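Long-range contacts in 3'-5' exonuclease crn-4 (Caenorhabditis elegans, PDB 5DK5), which digests RNA and DNA from the 3' end as a dimeric, metal-dependent DEDDh exonuclease and takes part in apoptotic DNA degradation: residues B[24-29]-B[42-47]; B[180-185]-B[199-204]; B[32-37]-B[234-239]. One frame throughout, in Å; residues are numbered along the deposited sequence.

Contact 1 (B[24-29]-B[42-47]); sequences LDFETT and IQFAIV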
# COMPACT_ATOMS: atom_id res chain seq x y z
N LEU B 24 -9.42 20.17 -14.38
CA LEU B 24 -8.87 19.58 -13.17
C LEU B 24 -8.65 18.07 -13.31
O LEU B 24 -9.42 17.39 -13.98
CB LEU B 24 -9.80 19.86 -11.99
CG LEU B 24 -9.46 19.22 -10.64
CD1 LEU B 24 -9.86 20.15 -9.51
CD2 LEU B 24 -10.17 17.88 -10.48
N ASP B 25 -7.60 17.56 -12.67
CA ASP B 25 -7.29 16.14 -12.70
C ASP B 25 -6.57 15.67 -11.44
O ASP B 25 -5.54 16.23 -11.05
CB ASP B 25 -6.43 15.81 -13.92
CG ASP B 25 -6.13 14.33 -14.03
OD1 ASP B 25 -5.18 13.86 -13.37
OD2 ASP B 25 -6.85 13.63 -14.77
N PHE B 26 -7.12 14.63 -10.82
CA PHE B 26 -6.49 13.98 -9.67
C PHE B 26 -5.98 12.60 -10.06
O PHE B 26 -6.64 11.87 -10.80
CB PHE B 26 -7.46 13.86 -8.50
CG PHE B 26 -7.78 15.15 -7.81
CD1 PHE B 26 -6.77 15.95 -7.29
CD2 PHE B 26 -9.09 15.56 -7.66
CE1 PHE B 26 -7.07 17.14 -6.65
CE2 PHE B 26 -9.39 16.75 -7.02
CZ PHE B 26 -8.38 17.54 -6.51
N GLU B 27 -4.81 12.25 -9.56
CA GLU B 27 -4.33 10.88 -9.58
C GLU B 27 -4.18 10.42 -8.14
O GLU B 27 -3.81 11.22 -7.27
CB GLU B 27 -3.00 10.76 -10.33
CG GLU B 27 -3.08 11.24 -11.78
CD GLU B 27 -4.06 10.43 -12.61
OE1 GLU B 27 -4.21 9.22 -12.36
OE2 GLU B 27 -4.69 11.03 -13.52
N THR B 28 -4.48 9.15 -7.88
CA THR B 28 -4.52 8.63 -6.52
C THR B 28 -3.69 7.36 -6.36
O THR B 28 -3.28 6.74 -7.33
CB THR B 28 -5.96 8.31 -6.08
OG1 THR B 28 -6.43 7.13 -6.75
CG2 THR B 28 -6.90 9.48 -6.38
N THR B 29 -3.46 6.99 -5.10
CA THR B 29 -2.95 5.67 -4.79
C THR B 29 -4.01 4.66 -5.23
O THR B 29 -5.19 5.00 -5.31
CB THR B 29 -2.66 5.50 -3.30
OG1 THR B 29 -3.83 5.82 -2.54
CG2 THR B 29 -1.52 6.41 -2.87
N ILE B 42 -2.31 11.80 -5.00
CA ILE B 42 -0.85 11.84 -5.07
C ILE B 42 -0.36 12.80 -6.16
O ILE B 42 0.83 13.11 -6.23
CB ILE B 42 -0.25 10.44 -5.32
CG1 ILE B 42 -0.88 9.80 -6.55
CG2 ILE B 42 -0.46 9.56 -4.09
CD1 ILE B 42 -0.28 8.45 -6.91
N GLN B 43 -1.27 13.27 -7.00
CA GLN B 43 -0.96 14.35 -7.93
C GLN B 43 -2.17 15.25 -8.16
O GLN B 43 -3.30 14.77 -8.29
CB GLN B 43 -0.45 13.80 -9.26
CG GLN B 43 0.09 14.89 -10.19
CD GLN B 43 0.84 14.33 -11.38
OE1 GLN B 43 0.83 13.13 -11.64
NE2 GLN B 43 1.51 15.21 -12.11
N PHE B 44 -1.91 16.55 -8.20
CA PHE B 44 -2.94 17.58 -8.28
C PHE B 44 -2.62 18.49 -9.47
O PHE B 44 -1.72 19.32 -9.39
CB PHE B 44 -2.97 18.37 -6.97
CG PHE B 44 -4.22 19.18 -6.75
CD1 PHE B 44 -5.02 19.59 -7.81
CD2 PHE B 44 -4.59 19.55 -5.46
CE1 PHE B 44 -6.16 20.34 -7.59
CE2 PHE B 44 -5.73 20.29 -5.24
CZ PHE B 44 -6.52 20.69 -6.30
N ALA B 45 -3.37 18.33 -10.57
CA ALA B 45 -3.05 19.02 -11.82
C ALA B 45 -4.22 19.84 -12.35
O ALA B 45 -5.35 19.35 -12.44
CB ALA B 45 -2.61 18.01 -12.87
N ILE B 46 -3.94 21.09 -12.70
CA ILE B 46 -4.93 21.99 -13.28
C ILE B 46 -4.32 22.79 -14.43
O ILE B 46 -3.16 23.19 -14.36
CB ILE B 46 -5.50 22.98 -12.23
CG1 ILE B 46 -6.15 22.22 -11.07
CG2 ILE B 46 -6.53 23.91 -12.87
CD1 ILE B 46 -6.59 23.10 -9.91
N VAL B 47 -5.10 22.99 -15.48
CA VAL B 47 -4.74 23.91 -16.56
C VAL B 47 -5.94 24.79 -16.87
O VAL B 47 -7.08 24.33 -16.89
CB VAL B 47 -4.28 23.16 -17.83
CG1 VAL B 47 -5.41 22.31 -18.40
CG2 VAL B 47 -3.77 24.15 -18.88
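Phe-26 drives its ring edge into the face of Phe-44: CE1 of Phe-26 stands 3.3 Å above the Phe-44 plane, over the ring centre, with the two planes at 59° and the centroids 4.5 Å apart. This edge-to-face pair joins neighbours across a non-hydrogen-bonded position of two antiparallel strands, and both rings run side by side in the same direction. Phe-44 reaches the spot with CG anti to its backbone N (chi1 -163°), and CD1 of Leu-24 adds an aliphatic contact 4.2 Å from CE1 of Phe-44. Helix 95-109 meets Phe-44 and Ile-46 on this apolar face, while helix 124-136 packs on Leu-24 and Phe-26.

The other face carries Asp-25, Glu-27, Gln-43 and Ala-45. Asp-25 and Ala-45 exchange two backbone bonds, Asp-25 N to Ala-45 O at 2.9 Å and Ala-45 N to Asp-25 O at 3.1 Å. Farther on, the carbonyl of Glu-27 accepts twice: Ile-42 N lies 2.8 Å from Glu-27 O, and Gln-43 N is 3.3 Å from that same oxygen. Two residues opposite one define a classic beta bulge. Asp-25 OD1 and Glu-27 OE2, both acceptors, approach to 2.9 Å, Asp-25 beside the bound magnesium and Glu-27 beside the bound MES. Asp-25, Glu-27 and Asp-194 bind magnesium, so this strand pair forms the floor of the DEDDh active site in an RNase H-like fold.

Contact 2 (B[180-185]-B[199-204]); sequences YDLPTI and ATILQR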
# COMPACT_ATOMS: atom_id res chain seq x y z
N TYR B 180 -13.17 12.97 -32.32
CA TYR B 180 -12.78 14.20 -33.00
C TYR B 180 -11.46 14.03 -33.74
O TYR B 180 -10.91 15.00 -34.27
CB TYR B 180 -12.70 15.36 -32.01
CG TYR B 180 -14.02 15.69 -31.35
CD1 TYR B 180 -14.91 16.57 -31.95
CD2 TYR B 180 -14.38 15.12 -30.14
CE1 TYR B 180 -16.12 16.88 -31.36
CE2 TYR B 180 -15.59 15.42 -29.54
CZ TYR B 180 -16.45 16.30 -30.15
OH TYR B 180 -17.66 16.60 -29.55
N ASP B 181 -10.95 12.80 -33.77
CA ASP B 181 -9.68 12.49 -34.43
C ASP B 181 -8.57 13.40 -33.92
O ASP B 181 -7.88 14.07 -34.70
CB ASP B 181 -9.83 12.62 -35.95
CG ASP B 181 -8.72 11.91 -36.71
OD1 ASP B 181 -7.66 11.64 -36.12
OD2 ASP B 181 -8.92 11.60 -37.90
N LEU B 182 -8.40 13.44 -32.60
CA LEU B 182 -7.36 14.23 -31.97
C LEU B 182 -6.18 13.34 -31.58
O LEU B 182 -6.38 12.27 -31.01
CB LEU B 182 -7.90 14.96 -30.74
CG LEU B 182 -8.98 16.01 -30.99
CD1 LEU B 182 -9.55 16.50 -29.67
CD2 LEU B 182 -8.42 17.18 -31.80
N PRO B 183 -4.95 13.78 -31.88
CA PRO B 183 -3.79 12.98 -31.46
C PRO B 183 -3.64 12.95 -29.95
O PRO B 183 -3.66 14.00 -29.31
CB PRO B 183 -2.61 13.71 -32.11
CG PRO B 183 -3.08 15.10 -32.31
CD PRO B 183 -4.54 15.00 -32.60
N THR B 184 -3.49 11.75 -29.39
CA THR B 184 -3.35 11.60 -27.95
C THR B 184 -2.11 12.33 -27.44
O THR B 184 -0.99 12.02 -27.84
CB THR B 184 -3.27 10.11 -27.54
OG1 THR B 184 -4.52 9.47 -27.84
CG2 THR B 184 -2.98 9.95 -26.05
N ILE B 185 -2.33 13.30 -26.57
CA ILE B 185 -1.24 14.06 -25.97
C ILE B 185 -0.55 13.21 -24.90
O ILE B 185 -1.20 12.75 -23.96
CB ILE B 185 -1.75 15.38 -25.36
CG1 ILE B 185 -2.33 16.27 -26.46
CG2 ILE B 185 -0.62 16.10 -24.64
CD1 ILE B 185 -3.04 17.52 -25.94
N ALA B 199 -8.42 19.51 -22.09
CA ALA B 199 -8.47 20.90 -22.51
C ALA B 199 -8.60 21.01 -24.03
O ALA B 199 -9.39 21.81 -24.53
CB ALA B 199 -7.23 21.64 -22.04
N THR B 200 -7.82 20.22 -24.75
CA THR B 200 -7.85 20.22 -26.21
C THR B 200 -9.20 19.70 -26.71
O THR B 200 -9.76 20.23 -27.66
CB THR B 200 -6.72 19.38 -26.80
OG1 THR B 200 -5.46 19.82 -26.28
CG2 THR B 200 -6.70 19.49 -28.32
N ILE B 201 -9.70 18.66 -26.05
CA ILE B 201 -11.03 18.14 -26.36
C ILE B 201 -12.08 19.21 -26.11
O ILE B 201 -12.94 19.46 -26.96
CB ILE B 201 -11.35 16.89 -25.52
CG1 ILE B 201 -10.47 15.71 -25.95
CG2 ILE B 201 -12.82 16.49 -25.67
CD1 ILE B 201 -10.40 14.60 -24.92
N LEU B 202 -12.00 19.85 -24.94
CA LEU B 202 -12.91 20.91 -24.57
C LEU B 202 -12.93 22.02 -25.62
O LEU B 202 -13.99 22.50 -26.02
CB LEU B 202 -12.53 21.49 -23.21
CG LEU B 202 -13.27 22.75 -22.74
CD1 LEU B 202 -14.75 22.48 -22.57
CD2 LEU B 202 -12.66 23.27 -21.45
N GLN B 203 -11.74 22.40 -26.07
CA GLN B 203 -11.59 23.45 -27.08
C GLN B 203 -12.24 23.04 -28.40
O GLN B 203 -13.06 23.76 -28.96
CB GLN B 203 -10.11 23.78 -27.30
CG GLN B 203 -9.86 24.93 -28.25
CD GLN B 203 -8.38 25.26 -28.37
OE1 GLN B 203 -7.55 24.38 -28.56
NE2 GLN B 203 -8.05 26.55 -28.26
N ARG B 204 -11.86 21.86 -28.89
CA ARG B 204 -12.38 21.35 -30.15
C ARG B 204 -13.90 21.20 -30.10
O ARG B 204 -14.58 21.42 -31.10
CB ARG B 204 -11.74 19.99 -30.48
CG ARG B 204 -12.32 19.29 -31.70
CD ARG B 204 -12.16 20.11 -32.97
NE ARG B 204 -10.76 20.19 -33.39
CZ ARG B 204 -10.14 19.29 -34.14
NH1 ARG B 204 -10.78 18.21 -34.58
NH2 ARG B 204 -8.87 19.46 -34.47
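Arg-204 sets out with CG anti to its backbone N (chi1 174°), and bends at chi2 and chi3 bring the chain alongside Leu-182, the two side chains running past each other in opposite directions. A chi1 of -65° sets CG of Leu-182 anti to its carbonyl carbon, and the two methyls it bears meet the helix. The loop that carries Leu-182 begins with a Schellman motif: Asp-181, at positive phi, is the C-prime residue that ends helix 172-179, with Leu-182 N bonded to Asn-177 O and Asp-181 N to Glu-178 O. The chain then passes along helix 191-207, the helix that carries the magnesium ligand Asp-194.

The methyls of Leu-182 divide the work. CD1 packs on the aliphatic part of Ile-201, 3.9 Å from its CG1, whereas CD2 sits over one face of the Arg-204 guanidinium, 3.5 Å above the plane and offset toward the rim. The aliphatic stem of Arg-204 faces Tyr-180 instead, its CG lying 3.8 Å from CD1 of the ring; ring and guanidinium planes are 82° apart. An alanine at Arg-204 would probably leave Leu-182 CD2 and the Tyr-180 ring without this cover, opening a gap between helix 191-207 and the loop. Tyr-180 also rests on Phe-155 and Glu-158 of helix 151-161, and Ile-201 on Met-176 and Asn-177, which ties the three helices together. At the far end of segment 180-185, Thr-200 OG1, hydrogen-bonded to Leu-196 O, has Ile-185 CD1 at 3.4 Å.

Contact 3 (B[32-37]-B[234-239]); sequences AANQDY and EWRSSF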
# COMPACT_ATOMS: atom_id res chain seq x y z
N ALA B 32 -5.12 -1.98 -8.40
CA ALA B 32 -6.09 -2.26 -9.46
C ALA B 32 -7.08 -3.38 -9.15
O ALA B 32 -8.26 -3.27 -9.46
CB ALA B 32 -5.35 -2.57 -10.75
N ALA B 33 -6.59 -4.45 -8.53
CA ALA B 33 -7.41 -5.64 -8.31
C ALA B 33 -8.36 -5.49 -7.12
O ALA B 33 -9.24 -6.33 -6.91
CB ALA B 33 -6.51 -6.86 -8.10
N ASN B 34 -8.19 -4.42 -6.35
CA ASN B 34 -9.00 -4.19 -5.15
C ASN B 34 -9.65 -2.81 -5.13
O ASN B 34 -8.97 -1.78 -5.12
CB ASN B 34 -8.15 -4.36 -3.90
CG ASN B 34 -8.94 -4.16 -2.63
OD1 ASN B 34 -10.15 -4.38 -2.60
ND2 ASN B 34 -8.26 -3.75 -1.57
N GLN B 35 -10.98 -2.79 -5.11
CA GLN B 35 -11.74 -1.54 -5.08
C GLN B 35 -11.98 -1.06 -3.65
O GLN B 35 -12.32 0.10 -3.43
CB GLN B 35 -13.08 -1.71 -5.80
CG GLN B 35 -12.95 -1.90 -7.31
CD GLN B 35 -12.29 -0.71 -7.98
OE1 GLN B 35 -12.64 0.44 -7.72
NE2 GLN B 35 -11.33 -0.98 -8.86
N ASP B 36 -11.81 -1.96 -2.68
CA ASP B 36 -11.95 -1.58 -1.28
C ASP B 36 -10.64 -0.94 -0.84
O ASP B 36 -9.92 -1.47 0.02
CB ASP B 36 -12.30 -2.78 -0.41
CG ASP B 36 -12.84 -2.38 0.95
OD1 ASP B 36 -12.80 -1.17 1.28
OD2 ASP B 36 -13.30 -3.27 1.70
N TYR B 37 -10.33 0.21 -1.43
CA TYR B 37 -9.04 0.86 -1.26
C TYR B 37 -9.22 2.33 -0.90
O TYR B 37 -10.00 3.03 -1.55
CB TYR B 37 -8.22 0.73 -2.55
CG TYR B 37 -6.75 1.01 -2.39
CD1 TYR B 37 -6.25 2.30 -2.54
CD2 TYR B 37 -5.86 -0.02 -2.11
CE1 TYR B 37 -4.89 2.55 -2.40
CE2 TYR B 37 -4.51 0.23 -1.97
CZ TYR B 37 -4.03 1.52 -2.12
OH TYR B 37 -2.68 1.76 -1.97
N GLU B 234 -19.07 -9.68 -4.30
CA GLU B 234 -17.84 -9.62 -5.08
C GLU B 234 -17.58 -8.21 -5.61
O GLU B 234 -16.90 -8.03 -6.62
CB GLU B 234 -17.90 -10.60 -6.25
CG GLU B 234 -18.17 -12.04 -5.84
CD GLU B 234 -17.06 -12.63 -4.99
OE1 GLU B 234 -15.91 -12.16 -5.10
OE2 GLU B 234 -17.34 -13.57 -4.21
N TRP B 235 -18.11 -7.20 -4.92
CA TRP B 235 -18.04 -5.83 -5.41
C TRP B 235 -16.61 -5.29 -5.45
O TRP B 235 -16.32 -4.36 -6.20
CB TRP B 235 -18.91 -4.90 -4.55
CG TRP B 235 -18.41 -4.67 -3.14
CD1 TRP B 235 -18.78 -5.35 -2.02
CD2 TRP B 235 -17.46 -3.69 -2.72
NE1 TRP B 235 -18.12 -4.85 -0.93
CE2 TRP B 235 -17.31 -3.83 -1.33
CE3 TRP B 235 -16.73 -2.70 -3.38
CZ2 TRP B 235 -16.44 -3.02 -0.58
CZ3 TRP B 235 -15.87 -1.90 -2.64
CH2 TRP B 235 -15.74 -2.06 -1.26
N ARG B 236 -15.73 -5.87 -4.65
CA ARG B 236 -14.36 -5.37 -4.54
C ARG B 236 -13.54 -5.62 -5.80
O ARG B 236 -12.49 -4.99 -5.99
CB ARG B 236 -13.68 -5.99 -3.33
CG ARG B 236 -14.27 -5.53 -2.02
CD ARG B 236 -13.51 -6.07 -0.83
NE ARG B 236 -14.09 -5.61 0.43
CZ ARG B 236 -15.18 -6.13 0.99
NH1 ARG B 236 -15.83 -7.13 0.40
NH2 ARG B 236 -15.63 -5.64 2.13
N SER B 237 -14.00 -6.53 -6.65
CA SER B 237 -13.30 -6.85 -7.90
C SER B 237 -13.94 -6.15 -9.10
O SER B 237 -13.49 -6.33 -10.24
CB SER B 237 -13.28 -8.36 -8.11
OG SER B 237 -14.60 -8.87 -8.22
N SER B 238 -14.98 -5.36 -8.86
CA SER B 238 -15.70 -4.66 -9.92
C SER B 238 -15.78 -3.16 -9.66
O SER B 238 -16.40 -2.72 -8.69
CB SER B 238 -17.11 -5.24 -10.08
OG SER B 238 -17.88 -4.44 -10.97
N PHE B 239 -15.16 -2.38 -10.54
CA PHE B 239 -15.21 -0.93 -10.44
C PHE B 239 -16.66 -0.44 -10.51
O PHE B 239 -17.03 0.53 -9.84
CB PHE B 239 -14.39 -0.28 -11.56
CG PHE B 239 -14.33 1.22 -11.49
CD1 PHE B 239 -13.43 1.85 -10.65
CD2 PHE B 239 -15.18 1.99 -12.26
CE1 PHE B 239 -13.38 3.23 -10.58
CE2 PHE B 239 -15.14 3.37 -12.20
CZ PHE B 239 -14.24 3.99 -11.36
O HOH W 1 -10.88 -4.46 -8.60
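A salt bridge and a backbone hydrogen bond join two irregular segments here, the loop between strands 20-28 and 41-50 and the short 3-10 turn that precedes helix 239-249. Asp-36 and Arg-236 run side by side in the same direction. NE of Arg-236 donates to Asp-36 OD2 at 2.8 Å with an N-H...O angle of 163°; the oxygen is met on its anti side and lies near the guanidinium plane. A weak second bond comes from Arg-236 NH2, 3.4 Å from Asp-36 OD2. An extended chain from CG to NE (chi2 -175°, chi3 180°) carries the arginine there, while its CG stands over the Trp-235 ring. That indole also reaches the aspartate, with CH2 of Trp-235 3.6 Å from CB of Asp-36.

The backbone N of Gln-35 donates to Arg-236 O at 2.8 Å, in the carbonyl plane and on a lone pair. Water 1 donates to that same Arg-236 oxygen and to Ala-32 O. Beyond, the amide of Gln-35 approaches Phe-239 with OE1 3.3 Å from CD1, amide and ring nearly perpendicular.

Asp-36 is further gripped by backbone N atoms of His-300 and Phe-301, and Asp-297 pairs with Arg-236 NH1, so the C-terminal region joins the cluster. Within the loop, Asn-34 OD1 accepts from Asp-36 N at 2.9 Å, the signature of an Asx turn, and Asp-36 itself centres an inverse gamma turn.

How the contacts relate
Contact 1 is the buried one, about 9 Å from the chain centre, whereas contacts 2 and 3 each lie about 19 Å out and are partly buried. Their chemistry follows: main-chain strand pairing and aromatic packing in contact 1, mostly aliphatic loop-on-helix packing in contact 2, charge pairing with a bridging water in contact 3. Contact 1 meets both others, through Val-47 CG1 and Ala-199 CB, 4.1 Å apart, and through Thr-29 OG1 and Tyr-37 CE1, 3.4 Å apart; contacts 2 and 3 stay about 18 Å apart at their nearest atoms. Helix 191-207 packs on contact 1's metal-binding face and supplies half of contact 2. Contact 3 instead links the strand-connecting loop to a much later region.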